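Local coordinates for protein nicotinamide-nucleotide adenylyltransferase NadR family / Ribosylnicotinamide kinase (Lactococcus lactis subsp. cremoris, PDB 6GYE) that binds nicotinamide riboside and probably phosphorylates it to the mononucleotide, with a second domain that probably adenylylates nicotinamide mononucleotide to NAD+, at residues Asp259-Val264 with Ala290-Asp295; Gly187-Gly192 with Arg266-Leu271; Arg234-Gln239 with Glu282-Lys287. One frame throughout, in Å; residues are numbered along the deposited sequence. Where two conformers were deposited one is given.

Contact 1 of 3, residues Asp259-Val264 with Ala290-Asp295; sequences DTDAIV and ADERMD. With NNR (Nicotinamide riboside), chain I.
The carboxylates of Asp-261 and Glu-292 meet with their planes 59° apart, Asp-261 OD2 lying 2.6 Å from Glu-292 OE1. At the other oxygen, Glu-292 OE2 receives the backbone N-H of Ala-262 on its syn lone pair, a fairly straight bond with N 3.1 Å from OE2. On the third flat group, the Arg-293 guanidinium, O5R of nicotinamide riboside and, offset toward the rim, Asp-291 O lie over the same face, while Ala-290 O sits at the edge in plane, bonded to NH1. Asp-261 is the N-cap of helix 262-272: with chi1 at 76°, its CG lies between the backbone N and the carbonyl carbon, and OD1 accepts from Val-264 N at 3.1 Å, OD2 weakly from Ile-263 N. The extended Glu-292 chain runs from the ligand to this helix start, its CB 3.7 Å from N7 of the nicotinamide amide. Cut back to an alanine, this position would probably leave the Ala-262 N-H without its acceptor and a gap between CB and the helix start. Backbone N-H groups of the first turn thus serve two buried acids, and the one that lines the riboside pocket is fixed to the helix start.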
loop_
_atom_site.group_PDB
_atom_site.type_symbol
_atom_site.label_atom_id
_atom_site.label_comp_id
_atom_site.label_asym_id
_atom_site.label_seq_id
_atom_site.Cartn_x
_atom_site.Cartn_y
_atom_site.Cartn_z
ATOM N N ASP A 259 -13.584 -7.750 -7.565
ATOM C CA ASP A 259 -14.950 -7.999 -8.032
ATOM C C ASP A 259 -15.909 -7.259 -7.101
ATOM O O ASP A 259 -16.352 -7.790 -6.069
ATOM C CB ASP A 259 -15.243 -9.497 -8.072
ATOM C CG ASP A 259 -16.478 -9.830 -8.912
ATOM O OD1 ASP A 259 -17.214 -8.885 -9.272
ATOM O OD2 ASP A 259 -16.699 -11.021 -9.237
ATOM N N THR A 260 -16.225 -6.013 -7.475
ATOM C CA THR A 260 -17.110 -5.087 -6.754
ATOM C C THR A 260 -16.506 -4.592 -5.440
ATOM O O THR A 260 -15.450 -5.061 -5.001
ATOM C CB THR A 260 -18.514 -5.688 -6.485
ATOM O OG1 THR A 260 -18.478 -6.597 -5.386
ATOM C CG2 THR A 260 -19.063 -6.400 -7.696
ATOM N N ASP A 261 -17.171 -3.628 -4.817
ATOM C CA ASP A 261 -16.632 -2.911 -3.666
ATOM C C ASP A 261 -17.808 -2.324 -2.875
ATOM O O ASP A 261 -18.967 -2.661 -3.137
ATOM C CB ASP A 261 -15.683 -1.810 -4.140
ATOM C CG ASP A 261 -16.439 -0.624 -4.685
ATOM O OD1 ASP A 261 -17.504 -0.826 -5.322
ATOM O OD2 ASP A 261 -16.004 0.509 -4.427
ATOM N N ALA A 262 -17.518 -1.385 -1.963
ATOM C CA ALA A 262 -18.588 -0.840 -1.125
ATOM C C ALA A 262 -19.528 0.071 -1.912
ATOM O O ALA A 262 -20.726 0.139 -1.596
ATOM C CB ALA A 262 -18.000 -0.099 0.082
ATOM N N ILE A 263 -19.028 0.756 -2.946
ATOM C CA ILE A 263 -19.913 1.580 -3.770
ATOM C C ILE A 263 -20.995 0.719 -4.412
ATOM O O ILE A 263 -22.175 1.082 -4.432
ATOM C CB ILE A 263 -19.106 2.360 -4.825
ATOM C CG1 ILE A 263 -18.241 3.408 -4.137
ATOM C CG2 ILE A 263 -20.038 3.019 -5.842
ATOM C CD1 ILE A 263 -17.557 4.321 -5.059
ATOM N N VAL A 264 -20.603 -0.430 -4.964
ATOM C CA VAL A 264 -21.583 -1.350 -5.536
ATOM C C VAL A 264 -22.618 -1.744 -4.487
ATOM O O VAL A 264 -23.828 -1.685 -4.734
ATOM C CB VAL A 264 -20.879 -2.580 -6.138
ATOM C CG1 VAL A 264 -21.891 -3.681 -6.464
ATOM C CG2 VAL A 264 -20.111 -2.169 -7.378
ATOM N N ALA A 290 -13.885 5.475 1.936
ATOM C CA ALA A 290 -12.693 6.286 2.153
ATOM C C ALA A 290 -11.412 5.466 2.246
ATOM O O ALA A 290 -10.331 6.018 2.017
ATOM C CB ALA A 290 -12.844 7.108 3.434
ATOM N N ASP A 291 -11.496 4.186 2.603
ATOM C CA ASP A 291 -10.319 3.336 2.711
ATOM C C ASP A 291 -9.984 2.623 1.417
ATOM O O ASP A 291 -9.073 1.792 1.406
ATOM C CB ASP A 291 -10.505 2.279 3.803
ATOM C CG ASP A 291 -10.474 2.859 5.187
ATOM O OD1 ASP A 291 -9.985 3.997 5.346
ATOM O OD2 ASP A 291 -10.937 2.170 6.122
ATOM N N GLU A 292 -10.737 2.863 0.355
ATOM C CA GLU A 292 -10.491 2.201 -0.916
ATOM C C GLU A 292 -9.551 3.030 -1.779
ATOM O O GLU A 292 -9.641 4.261 -1.815
ATOM C CB GLU A 292 -11.804 1.950 -1.649
ATOM C CG GLU A 292 -12.751 1.041 -0.877
ATOM C CD GLU A 292 -13.978 0.659 -1.689
ATOM O OE1 GLU A 292 -14.014 1.043 -2.877
ATOM O OE2 GLU A 292 -14.886 -0.029 -1.157
ATOM N N ARG A 293 -8.629 2.348 -2.447
ATOM C CA ARG A 293 -7.716 2.968 -3.398
ATOM C C ARG A 293 -7.948 2.284 -4.732
ATOM O O ARG A 293 -7.632 1.105 -4.877
ATOM C CB ARG A 293 -6.255 2.808 -2.969
ATOM C CG ARG A 293 -5.974 3.012 -1.506
ATOM C CD ARG A 293 -5.639 4.446 -1.217
ATOM N NE ARG A 293 -5.455 4.698 0.210
ATOM C CZ ARG A 293 -6.415 5.126 1.022
ATOM N NH1 ARG A 293 -7.636 5.340 0.548
ATOM N NH2 ARG A 293 -6.157 5.338 2.307
ATOM N N MET A 294 -8.459 3.015 -5.718
ATOM C CA MET A 294 -8.719 2.451 -7.036
ATOM C C MET A 294 -7.992 3.252 -8.102
ATOM O O MET A 294 -8.027 4.487 -8.095
ATOM C CB MET A 294 -10.219 2.410 -7.324
ATOM C CG MET A 294 -10.930 1.399 -6.432
ATOM S SD MET A 294 -12.710 1.434 -6.589
ATOM C CE MET A 294 -13.103 2.993 -5.813
ATOM N N ASP A 295 -7.331 2.547 -9.015
ATOM C CA ASP A 295 -6.665 3.205 -10.129
ATOM C C ASP A 295 -7.504 3.173 -11.386
ATOM O O ASP A 295 -7.437 4.102 -12.192
ATOM C CB ASP A 295 -5.302 2.549 -10.412
ATOM C CG ASP A 295 -4.357 2.641 -9.232
ATOM O OD1 ASP A 295 -3.785 3.727 -8.996
ATOM O OD2 ASP A 295 -4.201 1.631 -8.512
HETATM O O2R NNR I . -5.988 -3.709 2.985
HETATM C C2R NNR I . -5.763 -2.431 2.374
HETATM C C3R NNR I . -4.977 -1.480 3.268
HETATM O O3R NNR I . -4.638 -2.062 4.534
HETATM C C4R NNR I . -5.868 -0.267 3.481
HETATM C C5R NNR I . -5.200 1.004 2.974
HETATM O O5R NNR I . -6.089 2.113 3.154
HETATM O O4R NNR I . -7.089 -0.486 2.772
HETATM C C1R NNR I . -7.096 -1.749 2.102
HETATM N N1 NNR I . -7.261 -1.546 0.662
HETATM C C2 NNR I . -8.461 -1.741 0.100
HETATM C C6 NNR I . -6.208 -1.167 -0.077
HETATM C C5 NNR I . -6.337 -0.967 -1.447
HETATM C C4 NNR I . -7.570 -1.163 -2.052
HETATM C C3 NNR I . -8.644 -1.554 -1.266
HETATM C C7 NNR I . -9.992 -1.776 -1.884
HETATM O O7 NNR I . -10.791 -2.512 -1.329
HETATM N N7 NNR I . -10.283 -1.158 -3.028
#

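Contact 2 of 3, residues Gly187-Gly192 with Arg266-Leu271; sequences GSASTG and RVYAKL. With SO4 (sulfate ion), chain F.
Tyr-268 reaches out from helix 262-272 with its hydroxyl and touches the backbone of the loop after strand 181-187. Ala-189 N points a weak, bent hydrogen bond at Tyr-268 OH, 3.3 Å away with an N-H...O angle of 120°, and Ser-188 CA lies 3.8 Å from the same oxygen. A water reinforces the link: it lies in the plane of the tyrosine ring at its edge, accepts from Tyr-268 OH at 2.9 Å and donates to Gly-187 O at 3.1 Å. Tyr-268 CG lies beside the backbone N, anti to the carbonyl carbon (chi1 -74°), which sends the phenol out to the loop. Behind it, the ring stacks on Trp-316 and meets Phe-323, which helps fix the hydroxyl.

Farther along, the loop wraps a sulfate, probably from the crystallisation liquor. Ser-190 N holds sulfate O2 and Thr-191 N holds sulfate O4, each at 2.9 Å, and Gly-192 N adds bonds to O1 and, weakly, to O4; Lys-193 N and Thr-194 OG1 also bond it. Thr-191 OG1 closes the turn on itself, 2.8 Å from Ser-188 O. Such a nest of amides, before helix 193-203, is consistent with a Walker A P-loop, the sulfate probably standing in for a nucleotide phosphate. The anion is thus held mostly by main-chain N-H groups, with the Thr-194 hydroxyl added, while the tyrosine leaves those amides to it.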
loop_
_atom_site.group_PDB
_atom_site.type_symbol
_atom_site.label_atom_id
_atom_site.label_comp_id
_atom_site.label_asym_id
_atom_site.label_seq_id
_atom_site.Cartn_x
_atom_site.Cartn_y
_atom_site.Cartn_z
ATOM N N GLY A 187 -20.839 -3.561 -11.713
ATOM C CA GLY A 187 -21.937 -3.836 -12.619
ATOM C C GLY A 187 -23.050 -4.567 -11.907
ATOM O O GLY A 187 -22.896 -5.043 -10.778
ATOM N N SER A 188 -24.188 -4.650 -12.594
ATOM C CA SER A 188 -25.343 -5.377 -12.077
ATOM C C SER A 188 -25.029 -6.868 -11.985
ATOM O O SER A 188 -24.041 -7.361 -12.531
ATOM C CB SER A 188 -26.555 -5.198 -12.989
ATOM O OG SER A 188 -26.746 -3.843 -13.355
ATOM N N ALA A 189 -25.912 -7.597 -11.316
ATOM C CA ALA A 189 -25.795 -9.047 -11.276
ATOM C C ALA A 189 -26.103 -9.658 -12.642
ATOM O O ALA A 189 -26.921 -9.138 -13.411
ATOM C CB ALA A 189 -26.737 -9.623 -10.229
ATOM N N SER A 190 -25.415 -10.765 -12.943
ATOM C CA SER A 190 -25.627 -11.562 -14.159
ATOM C C SER A 190 -25.253 -10.795 -15.423
ATOM O O SER A 190 -25.907 -10.939 -16.456
ATOM C CB SER A 190 -27.073 -12.060 -14.275
ATOM O OG SER A 190 -27.483 -12.778 -13.125
ATOM N N THR A 191 -24.209 -9.968 -15.357
ATOM C CA THR A 191 -23.717 -9.293 -16.554
ATOM C C THR A 191 -22.329 -9.771 -16.958
ATOM O O THR A 191 -21.733 -9.192 -17.872
ATOM C CB THR A 191 -23.721 -7.768 -16.381
ATOM O OG1 THR A 191 -23.019 -7.396 -15.189
ATOM C CG2 THR A 191 -25.145 -7.263 -16.277
ATOM N N GLY A 192 -21.799 -10.802 -16.298
ATOM C CA GLY A 192 -20.495 -11.339 -16.642
ATOM C C GLY A 192 -19.316 -10.742 -15.904
ATOM O O GLY A 192 -18.180 -10.915 -16.367
ATOM N N ARG A 266 -23.391 -0.062 -1.927
ATOM C CA ARG A 266 -24.145 1.139 -1.594
ATOM C C ARG A 266 -25.225 1.427 -2.625
ATOM O O ARG A 266 -26.254 2.025 -2.296
ATOM C CB ARG A 266 -23.198 2.335 -1.451
ATOM C CG ARG A 266 -23.841 3.561 -0.807
ATOM C CD ARG A 266 -22.831 4.706 -0.621
ATOM N NE ARG A 266 -23.435 5.898 -0.012
ATOM C CZ ARG A 266 -23.873 6.950 -0.694
ATOM N NH1 ARG A 266 -23.771 6.970 -2.012
ATOM N NH2 ARG A 266 -24.400 7.990 -0.062
ATOM N N VAL A 267 -25.013 1.027 -3.872
ATOM C CA VAL A 267 -26.064 1.188 -4.862
ATOM C C VAL A 267 -27.243 0.282 -4.529
ATOM O O VAL A 267 -28.398 0.726 -4.514
ATOM C CB VAL A 267 -25.517 0.923 -6.273
ATOM C CG1 VAL A 267 -26.658 0.892 -7.268
ATOM C CG2 VAL A 267 -24.476 1.991 -6.661
ATOM N N TYR A 268 -26.974 -0.998 -4.232
ATOM C CA TYR A 268 -28.067 -1.894 -3.861
ATOM C C TYR A 268 -28.794 -1.396 -2.621
ATOM O O TYR A 268 -30.032 -1.368 -2.591
ATOM C CB TYR A 268 -27.558 -3.316 -3.645
ATOM C CG TYR A 268 -27.215 -4.032 -4.925
ATOM C CD1 TYR A 268 -28.170 -4.202 -5.925
ATOM C CD2 TYR A 268 -25.933 -4.537 -5.142
ATOM C CE1 TYR A 268 -27.857 -4.847 -7.114
ATOM C CE2 TYR A 268 -25.614 -5.206 -6.324
ATOM C CZ TYR A 268 -26.575 -5.352 -7.306
ATOM O OH TYR A 268 -26.261 -6.005 -8.478
ATOM N N ALA A 269 -28.041 -0.976 -1.598
ATOM C CA ALA A 269 -28.671 -0.480 -0.378
ATOM C C ALA A 269 -29.579 0.707 -0.670
ATOM O O ALA A 269 -30.714 0.762 -0.176
ATOM C CB ALA A 269 -27.609 -0.094 0.655
ATOM N N LYS A 270 -29.111 1.649 -1.498
ATOM C CA LYS A 270 -29.918 2.825 -1.815
ATOM C C LYS A 270 -31.203 2.426 -2.524
ATOM O O LYS A 270 -32.267 2.995 -2.259
ATOM C CB LYS A 270 -29.108 3.815 -2.662
ATOM C CG LYS A 270 -29.808 5.141 -2.938
ATOM C CD LYS A 270 -30.057 5.929 -1.645
ATOM C CE LYS A 270 -30.423 7.387 -1.913
ATOM N NZ LYS A 270 -29.205 8.276 -1.957
ATOM N N LEU A 271 -31.130 1.425 -3.402
ATOM C CA LEU A 271 -32.293 1.030 -4.188
ATOM C C LEU A 271 -33.288 0.206 -3.395
ATOM O O LEU A 271 -34.489 0.285 -3.661
ATOM C CB LEU A 271 -31.869 0.235 -5.418
ATOM C CG LEU A 271 -31.181 1.057 -6.504
ATOM C CD1 LEU A 271 -30.897 0.201 -7.714
ATOM C CD2 LEU A 271 -32.092 2.194 -6.863
HETATM S S SO4 F . -21.971 -11.710 -12.762
HETATM O O1 SO4 F . -22.106 -12.721 -13.816
HETATM O O2 SO4 F . -23.007 -11.863 -11.748
HETATM O O3 SO4 F . -20.706 -11.839 -12.052
HETATM O O4 SO4 F . -22.098 -10.412 -13.409
HETATM O O HOH W 1 -23.587 -7.193 -8.625
#

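Contact 3 of 3, residues Arg234-Gln239 with Glu282-Lys287; sequences RMITGQ and EPLFRK
Helices 229-247 and 275-290 run nearly parallel here, their short axes 14° apart and 10.5 Å from each other at closest approach, as part of the helical layer packed beside the parallel sheet of the P-loop kinase domain. The backbones come nearest at Ile-236 and Phe-285, whose CA atoms are 7.3 Å apart. Segment 282-287 is kinked where the nitrogens of Pro-283 and Leu-284 lack a bond to the preceding turn. No hydrogen bond joins the pair; the contact is apolar.

Ile-236 carries the contact, CG2 going chiefly to Leu-284 and the CG1-CD1 branch chiefly to Phe-285. CG1 lies beside the backbone N, anti to the carbonyl carbon (chi1 -65°), which leaves CG2 anti to the backbone N. Ile-236 CG2 meets Leu-284 CG at 3.9 Å, the two side chains reaching toward each other tip to tip. Toward the more solvent-accessible margin, Thr-237 CG2 brushes Leu-284 CD2 at 4.3 Å. The Ile-236 and Phe-285 side chains cross at about a right angle.

Helix 262-272 packs against both: Ile-236 also touches Thr-265, and Phe-285 also touches Arg-266 and Ala-269. The side chain of Ile-236 lies about 10 Å from the bound riboside. Where the longer branch ends, the methyl sits over the phenyl face in a CH-pi contact, with Ile-236 CD1 3.6 Å from the centroid of the Phe-285 ring and 22° off its normal.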
loop_
_atom_site.group_PDB
_atom_site.type_symbol
_atom_site.label_atom_id
_atom_site.label_comp_id
_atom_site.label_asym_id
_atom_site.label_seq_id
_atom_site.Cartn_x
_atom_site.Cartn_y
_atom_site.Cartn_z
ATOM N N ARG A 234 -22.806 -6.552 6.861
ATOM C CA ARG A 234 -21.838 -7.640 6.777
ATOM C C ARG A 234 -21.243 -7.762 5.378
ATOM O O ARG A 234 -20.078 -8.158 5.239
ATOM C CB ARG A 234 -22.484 -8.957 7.217
ATOM C CG ARG A 234 -22.401 -9.177 8.728
ATOM C CD ARG A 234 -23.242 -10.349 9.181
ATOM N NE ARG A 234 -23.303 -10.426 10.638
ATOM C CZ ARG A 234 -22.655 -11.323 11.372
ATOM N NH1 ARG A 234 -21.901 -12.244 10.781
ATOM N NH2 ARG A 234 -22.774 -11.304 12.698
ATOM N N MET A 235 -22.005 -7.412 4.338
ATOM C CA MET A 235 -21.439 -7.409 2.994
ATOM C C MET A 235 -20.443 -6.272 2.799
ATOM O O MET A 235 -19.476 -6.425 2.046
ATOM C CB MET A 235 -22.555 -7.346 1.953
ATOM C CG MET A 235 -23.236 -8.685 1.786
ATOM S SD MET A 235 -24.600 -8.737 0.628
ATOM C CE MET A 235 -25.312 -7.148 0.921
ATOM N N ILE A 236 -20.630 -5.142 3.477
ATOM C CA ILE A 236 -19.648 -4.068 3.365
ATOM C C ILE A 236 -18.298 -4.534 3.895
ATOM O O ILE A 236 -17.292 -4.529 3.174
ATOM C CB ILE A 236 -20.136 -2.801 4.087
ATOM C CG1 ILE A 236 -21.374 -2.247 3.385
ATOM C CG2 ILE A 236 -19.031 -1.754 4.128
ATOM C CD1 ILE A 236 -22.207 -1.342 4.236
ATOM N N THR A 237 -18.258 -4.987 5.152
ATOM C CA THR A 237 -16.966 -5.381 5.708
ATOM C C THR A 237 -16.445 -6.657 5.053
ATOM O O THR A 237 -15.228 -6.817 4.888
ATOM C CB THR A 237 -17.063 -5.543 7.226
ATOM O OG1 THR A 237 -17.849 -6.679 7.514
ATOM C CG2 THR A 237 -17.758 -4.346 7.836
ATOM N N GLY A 238 -17.349 -7.549 4.636
ATOM C CA GLY A 238 -16.927 -8.786 4.000
ATOM C C GLY A 238 -16.229 -8.567 2.666
ATOM O O GLY A 238 -15.190 -9.177 2.388
ATOM N N GLN A 239 -16.820 -7.743 1.794
ATOM C CA GLN A 239 -16.158 -7.444 0.529
ATOM C C GLN A 239 -14.848 -6.685 0.764
ATOM O O GLN A 239 -13.840 -6.944 0.096
ATOM C CB GLN A 239 -17.075 -6.633 -0.387
ATOM C CG GLN A 239 -16.522 -6.467 -1.801
ATOM C CD GLN A 239 -16.539 -7.766 -2.585
ATOM O OE1 GLN A 239 -17.599 -8.320 -2.847
ATOM N NE2 GLN A 239 -15.364 -8.272 -2.937
ATOM N N GLU A 282 -24.925 4.667 6.440
ATOM C CA GLU A 282 -24.092 5.673 5.783
ATOM C C GLU A 282 -22.725 5.857 6.429
ATOM O O GLU A 282 -21.731 5.920 5.690
ATOM C CB GLU A 282 -24.858 7.005 5.722
ATOM C CG GLU A 282 -25.632 7.242 4.431
ATOM C CD GLU A 282 -24.726 7.423 3.216
ATOM O OE1 GLU A 282 -24.096 6.432 2.773
ATOM O OE2 GLU A 282 -24.641 8.567 2.708
ATOM N N PRO A 283 -22.588 5.966 7.759
ATOM C CA PRO A 283 -21.233 6.091 8.326
ATOM C C PRO A 283 -20.310 4.945 7.952
ATOM O O PRO A 283 -19.153 5.187 7.592
ATOM C CB PRO A 283 -21.494 6.154 9.836
ATOM C CG PRO A 283 -22.873 6.703 9.946
ATOM C CD PRO A 283 -23.623 6.092 8.804
ATOM N N LEU A 284 -20.785 3.702 8.012
ATOM C CA LEU A 284 -19.935 2.580 7.628
ATOM C C LEU A 284 -19.606 2.618 6.133
ATOM O O LEU A 284 -18.487 2.268 5.730
ATOM C CB LEU A 284 -20.598 1.258 8.013
ATOM C CG LEU A 284 -19.870 -0.014 7.570
ATOM C CD1 LEU A 284 -18.467 -0.118 8.170
ATOM C CD2 LEU A 284 -20.692 -1.247 7.888
ATOM N N PHE A 285 -20.558 3.033 5.291
ATOM C CA PHE A 285 -20.246 3.203 3.872
ATOM C C PHE A 285 -19.122 4.211 3.682
ATOM O O PHE A 285 -18.137 3.933 2.992
ATOM C CB PHE A 285 -21.480 3.656 3.085
ATOM C CG PHE A 285 -22.387 2.541 2.651
ATOM C CD1 PHE A 285 -21.916 1.516 1.848
ATOM C CD2 PHE A 285 -23.722 2.538 3.023
ATOM C CE1 PHE A 285 -22.754 0.493 1.441
ATOM C CE2 PHE A 285 -24.563 1.528 2.618
ATOM C CZ PHE A 285 -24.082 0.500 1.829
ATOM N N ARG A 286 -19.267 5.397 4.294
ATOM C CA ARG A 286 -18.305 6.478 4.105
ATOM C C ARG A 286 -16.921 6.068 4.589
ATOM O O ARG A 286 -15.923 6.250 3.882
ATOM C CB ARG A 286 -18.777 7.747 4.830
ATOM C CG ARG A 286 -20.108 8.313 4.336
ATOM C CD ARG A 286 -20.311 9.784 4.720
ATOM N NE ARG A 286 -20.188 10.023 6.157
ATOM C CZ ARG A 286 -21.190 9.908 7.020
ATOM N NH1 ARG A 286 -22.395 9.557 6.593
ATOM N NH2 ARG A 286 -20.982 10.136 8.309
ATOM N N LYS A 287 -16.841 5.527 5.804
ATOM C CA LYS A 287 -15.577 4.992 6.303
ATOM C C LYS A 287 -14.959 4.007 5.307
ATOM O O LYS A 287 -13.808 4.168 4.885
ATOM C CB LYS A 287 -15.824 4.324 7.662
ATOM C CG LYS A 287 -14.634 4.172 8.592
ATOM C CD LYS A 287 -13.839 2.913 8.287
ATOM C CE LYS A 287 -12.538 2.851 9.088
ATOM N NZ LYS A 287 -11.708 1.640 8.771
#

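How the contacts relate
Followed from the N terminus, the segments come as 187-192, 234-239, 259-264, 266-271, 282-287 and 290-295. Contact 2 closes the loop from 187-192 to 266-271, contact 3 the one from 234-239 to 282-287, and contact 1 the shortest, from 259-264 to 290-295; every pair crosses and none nests. Helix 262-272 gives its start to contact 1 and its later turns to contact 2. Phe-285 of contact 3 packs on Arg-266 and Ala-269 of that helix, and Glu-282 OE2 forms a salt bridge with Arg-266 NH2, 2.8 Å away, while Gln-239 lies against Thr-260 of contact 1. Together they tie the sulfate-binding loop, the riboside pocket and the helical layer into one domain.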